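Local coordinates for tropomodulin TMD-1 (Caenorhabditis elegans, PDB 1PGV), which probably caps the pointed ends of actin filaments, blocking subunit gain and loss there, and is represented here by its C-terminal, leucine-rich-repeat domain, at residues 34-39 with 67-72; 58-63 with 84-89; 160-165 with 177-182. All blocks are in the same frame, centred on the assembly; numbering follows the deposited sequence. Where two conformers were deposited one is given.

Interaction 1: residues 34-39 with 67-72; sequences NRLRED and CNSKHI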
loop_
_atom_site.group_PDB
_atom_site.type_symbol
_atom_site.label_atom_id
_atom_site.label_comp_id
_atom_site.label_asym_id
_atom_site.label_seq_id
_atom_site.Cartn_x
_atom_site.Cartn_y
_atom_site.Cartn_z
ATOM N N ASN A 34 -12.318 -3.558 16.116
ATOM C CA ASN A 34 -13.760 -3.722 16.257
ATOM C C ASN A 34 -14.545 -2.880 15.259
ATOM O O ASN A 34 -15.499 -3.361 14.655
ATOM C CB ASN A 34 -14.206 -3.372 17.681
ATOM C CG ASN A 34 -13.750 -4.397 18.704
ATOM O OD1 ASN A 34 -13.940 -5.601 18.520
ATOM N ND2 ASN A 34 -13.152 -3.923 19.792
ATOM N N ARG A 35 -14.143 -1.624 15.083
ATOM C CA ARG A 35 -14.837 -0.736 14.158
ATOM C C ARG A 35 -14.707 -1.161 12.698
ATOM O O ARG A 35 -15.684 -1.140 11.954
ATOM C CB ARG A 35 -14.340 0.702 14.338
ATOM C CG ARG A 35 -14.707 1.301 15.692
ATOM C CD ARG A 35 -14.197 2.722 15.826
ATOM N NE ARG A 35 -14.845 3.629 14.879
ATOM C CZ ARG A 35 -14.430 4.868 14.637
ATOM N NH1 ARG A 35 -13.367 5.347 15.270
ATOM N NH2 ARG A 35 -15.075 5.628 13.759
ATOM N N LEU A 36 -13.504 -1.550 12.286
ATOM C CA LEU A 36 -13.292 -1.982 10.906
ATOM C C LEU A 36 -14.109 -3.235 10.596
ATOM O O LEU A 36 -14.693 -3.354 9.519
ATOM C CB LEU A 36 -11.802 -2.240 10.654
ATOM C CG LEU A 36 -10.927 -0.986 10.570
ATOM C CD1 LEU A 36 -9.459 -1.367 10.571
ATOM C CD2 LEU A 36 -11.281 -0.202 9.312
ATOM N N ARG A 37 -14.155 -4.163 11.546
ATOM C CA ARG A 37 -14.912 -5.398 11.365
ATOM C C ARG A 37 -16.392 -5.114 11.135
ATOM O O ARG A 37 -17.054 -5.804 10.360
ATOM C CB ARG A 37 -14.765 -6.306 12.587
ATOM C CG ARG A 37 -13.410 -6.968 12.722
ATOM C CD ARG A 37 -13.358 -7.841 13.965
ATOM N NE ARG A 37 -12.089 -8.552 14.084
ATOM C CZ ARG A 37 -11.679 -9.160 15.194
ATOM N NH1 ARG A 37 -12.442 -9.140 16.280
ATOM N NH2 ARG A 37 -10.510 -9.784 15.219
ATOM N N GLU A 38 -16.904 -4.092 11.814
ATOM C CA GLU A 38 -18.308 -3.722 11.690
ATOM C C GLU A 38 -18.519 -2.758 10.527
ATOM O O GLU A 38 -19.607 -2.207 10.355
ATOM C CB GLU A 38 -18.797 -3.087 12.996
ATOM C CG GLU A 38 -18.608 -3.981 14.212
ATOM C CD GLU A 38 -19.109 -3.346 15.496
ATOM O OE1 GLU A 38 -18.661 -2.228 15.826
ATOM O OE2 GLU A 38 -19.947 -3.972 16.180
ATOM N N ASP A 39 -17.469 -2.559 9.736
ATOM C CA ASP A 39 -17.530 -1.680 8.575
ATOM C C ASP A 39 -18.002 -0.269 8.943
ATOM O O ASP A 39 -18.892 0.296 8.302
ATOM C CB ASP A 39 -18.443 -2.301 7.512
ATOM C CG ASP A 39 -18.407 -1.550 6.200
ATOM O OD1 ASP A 39 -17.350 -0.976 5.869
ATOM O OD2 ASP A 39 -19.433 -1.548 5.490
ATOM N N CYS A 67 -10.138 -5.490 5.963
ATOM C CA CYS A 67 -10.723 -6.082 4.761
ATOM C C CYS A 67 -12.243 -5.997 4.741
ATOM O O CYS A 67 -12.858 -6.047 3.679
ATOM C CB CYS A 67 -10.313 -7.550 4.628
ATOM S SG CYS A 67 -8.557 -7.793 4.341
ATOM N N ASN A 68 -12.846 -5.873 5.920
ATOM C CA ASN A 68 -14.299 -5.793 6.028
ATOM C C ASN A 68 -14.848 -4.379 5.855
ATOM O O ASN A 68 -16.060 -4.185 5.744
ATOM C CB ASN A 68 -14.739 -6.353 7.378
ATOM C CG ASN A 68 -14.303 -7.788 7.571
ATOM O OD1 ASN A 68 -14.696 -8.670 6.810
ATOM N ND2 ASN A 68 -13.480 -8.029 8.585
ATOM N N SER A 69 -13.955 -3.396 5.823
ATOM C CA SER A 69 -14.369 -2.006 5.671
ATOM C C SER A 69 -14.367 -1.507 4.231
ATOM O O SER A 69 -13.378 -1.651 3.515
ATOM C CB SER A 69 -13.470 -1.094 6.504
ATOM O OG SER A 69 -13.676 0.265 6.151
ATOM N N LYS A 70 -15.479 -0.914 3.810
ATOM C CA LYS A 70 -15.567 -0.369 2.466
ATOM C C LYS A 70 -15.438 1.144 2.568
ATOM O O LYS A 70 -15.746 1.872 1.629
ATOM C CB LYS A 70 -16.899 -0.747 1.810
ATOM C CG LYS A 70 -18.136 -0.355 2.598
ATOM C CD LYS A 70 -19.398 -0.769 1.848
ATOM C CE LYS A 70 -20.647 -0.546 2.684
ATOM N NZ LYS A 70 -20.811 0.880 3.080
ATOM N N HIS A 71 -14.951 1.606 3.715
ATOM C CA HIS A 71 -14.795 3.031 3.963
ATOM C C HIS A 71 -13.362 3.488 4.218
ATOM O O HIS A 71 -13.011 4.627 3.920
ATOM C CB HIS A 71 -15.681 3.429 5.147
ATOM C CG HIS A 71 -17.129 3.107 4.945
ATOM N ND1 HIS A 71 -17.946 3.841 4.113
ATOM C CD2 HIS A 71 -17.899 2.111 5.444
ATOM C CE1 HIS A 71 -19.156 3.312 4.106
ATOM N NE2 HIS A 71 -19.155 2.261 4.907
ATOM N N ILE A 72 -12.526 2.609 4.764
ATOM C CA ILE A 72 -11.150 2.993 5.054
ATOM C C ILE A 72 -10.464 3.599 3.831
ATOM O O ILE A 72 -10.506 3.037 2.736
ATOM C CB ILE A 72 -10.333 1.791 5.587
ATOM C CG1 ILE A 72 -8.910 2.244 5.923
ATOM C CG2 ILE A 72 -10.345 0.659 4.571
ATOM C CD1 ILE A 72 -8.071 1.181 6.626
#

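Interaction 2: residues 58-63 with 84-89; sequences RIRSLI and DSEARG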
loop_
_atom_site.group_PDB
_atom_site.type_symbol
_atom_site.label_atom_id
_atom_site.label_comp_id
_atom_site.label_asym_id
_atom_site.label_seq_id
_atom_site.Cartn_x
_atom_site.Cartn_y
_atom_site.Cartn_z
ATOM N N ARG A 58 -2.128 -9.009 16.872
ATOM C CA ARG A 58 -3.061 -7.886 16.846
ATOM C C ARG A 58 -2.935 -7.142 15.517
ATOM O O ARG A 58 -3.933 -6.717 14.930
ATOM C CB ARG A 58 -2.777 -6.927 18.005
ATOM C CG ARG A 58 -3.187 -7.446 19.378
ATOM C CD ARG A 58 -4.702 -7.512 19.532
ATOM N NE ARG A 58 -5.306 -8.546 18.698
ATOM C CZ ARG A 58 -6.613 -8.782 18.630
ATOM N NH1 ARG A 58 -7.458 -8.052 19.346
ATOM N NH2 ARG A 58 -7.075 -9.752 17.851
ATOM N N ILE A 59 -1.704 -6.979 15.048
ATOM C CA ILE A 59 -1.473 -6.305 13.780
ATOM C C ILE A 59 -2.109 -7.151 12.682
ATOM O O ILE A 59 -2.734 -6.623 11.761
ATOM C CB ILE A 59 0.033 -6.118 13.507
ATOM C CG1 ILE A 59 0.604 -5.096 14.493
ATOM C CG2 ILE A 59 0.258 -5.668 12.065
ATOM C CD1 ILE A 59 2.078 -4.820 14.330
ATOM N N ARG A 60 -1.958 -8.469 12.786
ATOM C CA ARG A 60 -2.550 -9.365 11.801
ATOM C C ARG A 60 -4.071 -9.257 11.847
ATOM O O ARG A 60 -4.728 -9.261 10.810
ATOM C CB ARG A 60 -2.145 -10.817 12.067
ATOM C CG ARG A 60 -0.735 -11.188 11.635
ATOM C CD ARG A 60 -0.481 -12.670 11.914
ATOM N NE ARG A 60 0.764 -13.155 11.323
ATOM C CZ ARG A 60 1.193 -14.411 11.418
ATOM N NH1 ARG A 60 0.477 -15.310 12.083
ATOM N NH2 ARG A 60 2.333 -14.776 10.844
ATOM N N SER A 61 -4.629 -9.164 13.051
ATOM C CA SER A 61 -6.077 -9.057 13.198
ATOM C C SER A 61 -6.584 -7.708 12.687
ATOM O O SER A 61 -7.694 -7.611 12.161
ATOM C CB SER A 61 -6.481 -9.260 14.663
ATOM O OG SER A 61 -5.797 -8.358 15.515
ATOM N N LEU A 62 -5.763 -6.673 12.839
ATOM C CA LEU A 62 -6.119 -5.334 12.377
ATOM C C LEU A 62 -6.215 -5.338 10.851
ATOM O O LEU A 62 -7.194 -4.859 10.276
ATOM C CB LEU A 62 -5.062 -4.322 12.823
ATOM C CG LEU A 62 -5.256 -2.879 12.343
ATOM C CD1 LEU A 62 -6.543 -2.300 12.936
ATOM C CD2 LEU A 62 -4.055 -2.043 12.751
ATOM N N ILE A 63 -5.188 -5.880 10.201
ATOM C CA ILE A 63 -5.162 -5.962 8.746
ATOM C C ILE A 63 -6.367 -6.745 8.248
ATOM O O ILE A 63 -7.044 -6.337 7.308
ATOM C CB ILE A 63 -3.871 -6.657 8.248
ATOM C CG1 ILE A 63 -2.666 -5.756 8.521
ATOM C CG2 ILE A 63 -3.989 -6.981 6.766
ATOM C CD1 ILE A 63 -1.318 -6.425 8.314
ATOM N N ASP A 84 7.275 -9.969 6.576
ATOM C CA ASP A 84 6.374 -10.608 5.628
ATOM C C ASP A 84 5.230 -11.391 6.263
ATOM O O ASP A 84 4.109 -11.372 5.757
ATOM C CB ASP A 84 7.154 -11.535 4.695
ATOM C CG ASP A 84 7.906 -10.782 3.620
ATOM O OD1 ASP A 84 8.025 -9.540 3.726
ATOM O OD2 ASP A 84 8.379 -11.437 2.667
ATOM N N SER A 85 5.505 -12.079 7.366
ATOM C CA SER A 85 4.471 -12.867 8.021
ATOM C C SER A 85 3.266 -12.028 8.452
ATOM O O SER A 85 2.124 -12.459 8.300
ATOM C CB SER A 85 5.060 -13.626 9.217
ATOM O OG SER A 85 5.831 -12.775 10.044
ATOM N N GLU A 86 3.514 -10.828 8.967
ATOM C CA GLU A 86 2.417 -9.962 9.398
ATOM C C GLU A 86 1.798 -9.168 8.251
ATOM O O GLU A 86 0.602 -8.880 8.267
ATOM C CB GLU A 86 2.885 -8.971 10.473
ATOM C CG GLU A 86 3.334 -9.593 11.784
ATOM C CD GLU A 86 4.757 -10.109 11.727
ATOM O OE1 GLU A 86 5.662 -9.317 11.384
ATOM O OE2 GLU A 86 4.969 -11.301 12.031
ATOM N N ALA A 87 2.609 -8.817 7.258
ATOM C CA ALA A 87 2.134 -8.023 6.129
ATOM C C ALA A 87 1.479 -8.795 4.986
ATOM O O ALA A 87 0.863 -8.194 4.101
ATOM C CB ALA A 87 3.278 -7.171 5.589
ATOM N N ARG A 88 1.596 -10.119 4.997
ATOM C CA ARG A 88 1.007 -10.931 3.935
ATOM C C ARG A 88 -0.492 -10.677 3.785
ATOM O O ARG A 88 -1.028 -10.713 2.677
ATOM C CB ARG A 88 1.246 -12.418 4.213
ATOM C CG ARG A 88 1.866 -13.176 3.050
ATOM C CD ARG A 88 3.211 -13.776 3.441
ATOM N NE ARG A 88 3.086 -14.693 4.572
ATOM C CZ ARG A 88 4.115 -15.248 5.207
ATOM N NH1 ARG A 88 5.357 -14.980 4.824
ATOM N NH2 ARG A 88 3.902 -16.065 6.232
ATOM N N GLY A 89 -1.164 -10.422 4.906
ATOM C CA GLY A 89 -2.597 -10.177 4.880
ATOM C C GLY A 89 -2.989 -8.945 4.084
ATOM O O GLY A 89 -4.152 -8.790 3.695
#

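Interaction 3: residues 160-165 with 177-182; sequences LRVGIS and EALERN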
loop_
_atom_site.group_PDB
_atom_site.type_symbol
_atom_site.label_atom_id
_atom_site.label_comp_id
_atom_site.label_asym_id
_atom_site.label_seq_id
_atom_site.Cartn_x
_atom_site.Cartn_y
_atom_site.Cartn_z
ATOM N N LEU A 160 -0.445 7.608 -8.081
ATOM C CA LEU A 160 0.146 8.922 -8.291
ATOM C C LEU A 160 1.497 9.012 -7.599
ATOM O O LEU A 160 2.383 9.735 -8.047
ATOM C CB LEU A 160 -0.788 10.013 -7.751
ATOM C CG LEU A 160 -2.161 10.052 -8.421
ATOM C CD1 LEU A 160 -3.034 11.107 -7.730
ATOM C CD2 LEU A 160 -1.999 10.372 -9.904
ATOM N N ARG A 161 1.654 8.271 -6.503
ATOM C CA ARG A 161 2.906 8.280 -5.753
ATOM C C ARG A 161 3.307 6.872 -5.327
ATOM O O ARG A 161 2.513 6.144 -4.735
ATOM C CB ARG A 161 2.780 9.174 -4.512
ATOM C CG ARG A 161 2.727 10.671 -4.830
ATOM C CD ARG A 161 2.478 11.510 -3.576
ATOM N NE ARG A 161 1.111 11.369 -3.076
ATOM C CZ ARG A 161 0.026 11.756 -3.743
ATOM N NH1 ARG A 161 0.143 12.314 -4.939
ATOM N NH2 ARG A 161 -1.179 11.577 -3.218
ATOM N N VAL A 162 4.542 6.498 -5.645
ATOM C CA VAL A 162 5.059 5.183 -5.286
ATOM C C VAL A 162 6.390 5.390 -4.577
ATOM O O VAL A 162 7.382 5.801 -5.186
ATOM C CB VAL A 162 5.260 4.299 -6.535
ATOM C CG1 VAL A 162 5.936 2.972 -6.144
ATOM C CG2 VAL A 162 3.914 4.021 -7.183
ATOM N N GLY A 163 6.386 5.127 -3.275
ATOM C CA GLY A 163 7.576 5.302 -2.469
ATOM C C GLY A 163 8.460 4.074 -2.510
ATOM O O GLY A 163 8.487 3.284 -1.567
ATOM N N ILE A 164 9.174 3.933 -3.619
ATOM C CA ILE A 164 10.091 2.818 -3.845
ATOM C C ILE A 164 11.287 3.360 -4.608
ATOM O O ILE A 164 11.127 4.161 -5.531
ATOM C CB ILE A 164 9.431 1.719 -4.690
ATOM C CG1 ILE A 164 8.319 1.056 -3.883
ATOM C CG2 ILE A 164 10.489 0.710 -5.161
ATOM C CD1 ILE A 164 7.622 -0.074 -4.597
ATOM N N SER A 165 12.483 2.932 -4.221
ATOM C CA SER A 165 13.691 3.388 -4.886
ATOM C C SER A 165 14.159 2.325 -5.872
ATOM O O SER A 165 14.471 1.205 -5.477
ATOM C CB SER A 165 14.779 3.670 -3.851
ATOM O OG SER A 165 15.963 4.159 -4.460
ATOM N N GLU A 177 7.060 8.025 -15.866
ATOM C CA GLU A 177 6.131 8.318 -16.954
ATOM C C GLU A 177 4.704 7.890 -16.631
ATOM O O GLU A 177 3.746 8.623 -16.902
ATOM C CB GLU A 177 6.585 7.630 -18.242
ATOM C CG GLU A 177 7.814 8.261 -18.851
ATOM C CD GLU A 177 7.567 9.697 -19.253
ATOM O OE1 GLU A 177 6.671 9.925 -20.093
ATOM O OE2 GLU A 177 8.257 10.596 -18.727
ATOM N N ALA A 178 4.559 6.703 -16.053
ATOM C CA ALA A 178 3.247 6.191 -15.699
ATOM C C ALA A 178 2.583 7.058 -14.631
ATOM O O ALA A 178 1.389 7.358 -14.721
ATOM C CB ALA A 178 3.364 4.755 -15.196
ATOM N N LEU A 179 3.347 7.448 -13.616
ATOM C CA LEU A 179 2.783 8.264 -12.542
ATOM C C LEU A 179 2.361 9.630 -13.073
ATOM O O LEU A 179 1.310 10.159 -12.690
ATOM C CB LEU A 179 3.790 8.422 -11.402
ATOM C CG LEU A 179 4.158 7.106 -10.697
ATOM C CD1 LEU A 179 5.024 7.397 -9.486
ATOM C CD2 LEU A 179 2.892 6.368 -10.275
ATOM N N GLU A 180 3.175 10.196 -13.957
ATOM C CA GLU A 180 2.846 11.495 -14.548
ATOM C C GLU A 180 1.599 11.361 -15.417
ATOM O O GLU A 180 0.728 12.233 -15.412
ATOM C CB GLU A 180 4.017 12.017 -15.380
ATOM C CG GLU A 180 5.069 12.732 -14.557
ATOM C CD GLU A 180 4.493 13.916 -13.797
ATOM O OE1 GLU A 180 3.905 14.805 -14.446
ATOM O OE2 GLU A 180 4.626 13.956 -12.554
ATOM N N ARG A 181 1.521 10.269 -16.170
ATOM C CA ARG A 181 0.371 9.995 -17.023
ATOM C C ARG A 181 -0.887 9.942 -16.150
ATOM O O ARG A 181 -1.930 10.511 -16.499
ATOM C CB ARG A 181 0.571 8.648 -17.734
ATOM C CG ARG A 181 -0.638 8.090 -18.462
ATOM C CD ARG A 181 -0.469 6.575 -18.664
ATOM N NE ARG A 181 -0.609 5.856 -17.398
ATOM C CZ ARG A 181 -0.198 4.610 -17.179
ATOM N NH1 ARG A 181 0.400 3.915 -18.143
ATOM N NH2 ARG A 181 -0.399 4.053 -15.995
ATOM N N ASN A 182 -0.789 9.255 -15.013
ATOM C CA ASN A 182 -1.928 9.140 -14.107
ATOM C C ASN A 182 -2.295 10.491 -13.492
ATOM O O ASN A 182 -3.473 10.794 -13.309
ATOM C CB ASN A 182 -1.629 8.126 -12.996
ATOM C CG ASN A 182 -1.494 6.707 -13.530
ATOM O OD1 ASN A 182 -1.844 6.433 -14.676
ATOM N ND2 ASN A 182 -1.005 5.794 -12.690
HETATM O O HOH W 1 1.909 11.492 -9.985
#

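Interaction 1: residues 34-39 with 67-72
N68 meets the end of helix 29-37 first, its CB lying 3.7 Å from the carbonyl O of L36 and close to that of R37. A short polar residue fits this exposed spot; its ND2 approaches CA of R37 and also makes a weak hydrogen bond to the O of A65. S69 comes next and is buried, small enough for its CB to sit 3.7 Å from CD2 of L36. Its OG stands anti to the backbone N (chi1 168°), where it accepts from the N of H71 at 3.1 Å and from the N of I72 at 3.0 Å. This ST turn and ST motif let one hydroxyl serve two N-H groups. K70 then gives its backbone N to D39 OD1, a bond of 2.8 Å that is nearly straight (163°) and reaches the syn side of the carboxylate, tilted out of its plane. The lysine side chain crosses that of D39 at about a right angle, with CE 3.2 Å from OD2, while NZ forms a long salt bridge to the same oxygen. D39 OD1 lies obliquely to the H71 ring, 3.2 Å from its CD2, and CG of K70 lies over one face of the ring toward the rim. I72 ends the row, its CB facing CD2 of L36, a leucine that also packs on L62 and A65 of helix 56-66. D39, with positive phi (55°), is the C-prime residue of a Schellman motif ending helix 29-37, and its carboxylate joins that helix end to the loop between helix 56-66 and strand 74-76 of the leucine-rich-repeat fold.

Interaction 2: residues 58-63 with 84-89
R60 starts with CG anti to its carbonyl carbon (chi1 -77°) and then runs extended from CG to NE, so that NE comes to the O of S85. In I63, CG1 is likewise anti to the carbonyl carbon (chi1 -69°), and CD1 continues outward in an extended arrangement (chi2 169°) toward the backbone of E86. A long arginine with a polar end suits the exposed edge between the two segments. Its CG passes close to CA of E86, and its NE makes a weak hydrogen bond of 3.4 Å to the O of S85. CB of S85 lies in the guanidinium plane, at the edge, 3.4 Å from NH2. I63 fills the buried side with its two branches. CD1 presses to 3.1 Å from the O of E86, a tight fit, and CG2 rests 3.5 Å from C of G89. Glycine suits that place, because a CB there would come too close to CG2 of I63. I63 also packs on F75 of strand 74-76. An alanine in place of I63 would probably leave a gap beside the O of E86 and the backbone of G89, and would lose the packing of both branches between the two segments. S85 OG donates to E86 OE2 at 2.6 Å, meeting it from above the carboxylate plane, while E86 OE1 accepts from the backbone N of S83; the carboxylate is thus tied down within its own chain region. Its OE2 stays 4.5 Å from NH2 of R60, with no N-H pointing at it. The contact therefore rests mainly on aliphatic groups of I63 and R60 fitted against the backbone of 84-89, with one weak hydrogen bond, and any attraction between R60 and E86 is likely to be diffuse.

Interaction 3: residues 160-165 with 177-182
The last beta-alpha unit of the domain closes here, where L160 and V162, at the final strand, meet L179 and N182 of the C-terminal helix 169-190. L179 is the central piece. Its CD1 lies 3.8 Å from the O of L160 and also reaches the N of V162, while CD2 touches CG2 of V162 at 4.0 Å, the two side chains crossing at about a right angle. Branched apolar residues suit this join, and V162 packs in addition on I153 of helix 143-155. The CB of L160 points away from the helix, yet CG stands anti to the carbonyl carbon (chi1 -61°), and from it CD2 reaches to 3.6 Å from C of N182, meeting CB of that residue as well. In this leucine-rich-repeat fold strand 161-163 is the outermost on its side of the parallel sheet, and helix 169-190 follows it as the last helix. A water bridges the residue before the strand and the helix, donating to the O of L160 at 2.7 Å and to the O of L179 at 3.1 Å. N182 is a buried amide, and its groups are well supplied: ND2 donates to the O of L159 and of N156, while OD1 is gripped side-on by R181, through NE at 3.0 Å and NH2 at 3.1 Å. OD1 lies in the guanidinium plane, though both nitrogens approach from one face of the amide. R181 NH1 goes on to the O of E154.

From the N terminus, helix 29-37 supplies the first half of interaction 1, and the chain passes strand 45-47 and helix 56-66 before residues 67-72 close that loop. Interaction 2 opens on helix 56-66, within this loop, and closes only at 84-89, beyond strand 74-76, so the two cross along the chain. They also touch in space, through R37 and S61; together they tie helices 29-37, 56-66 and 84-87 to one another at the N-terminal end of the domain. Interaction 3 comes later in series and closes the short connection from strand 161-163 to helix 169-190, on the opposite side of the chain's centre, its nearest atoms about 13 Å from interaction 2.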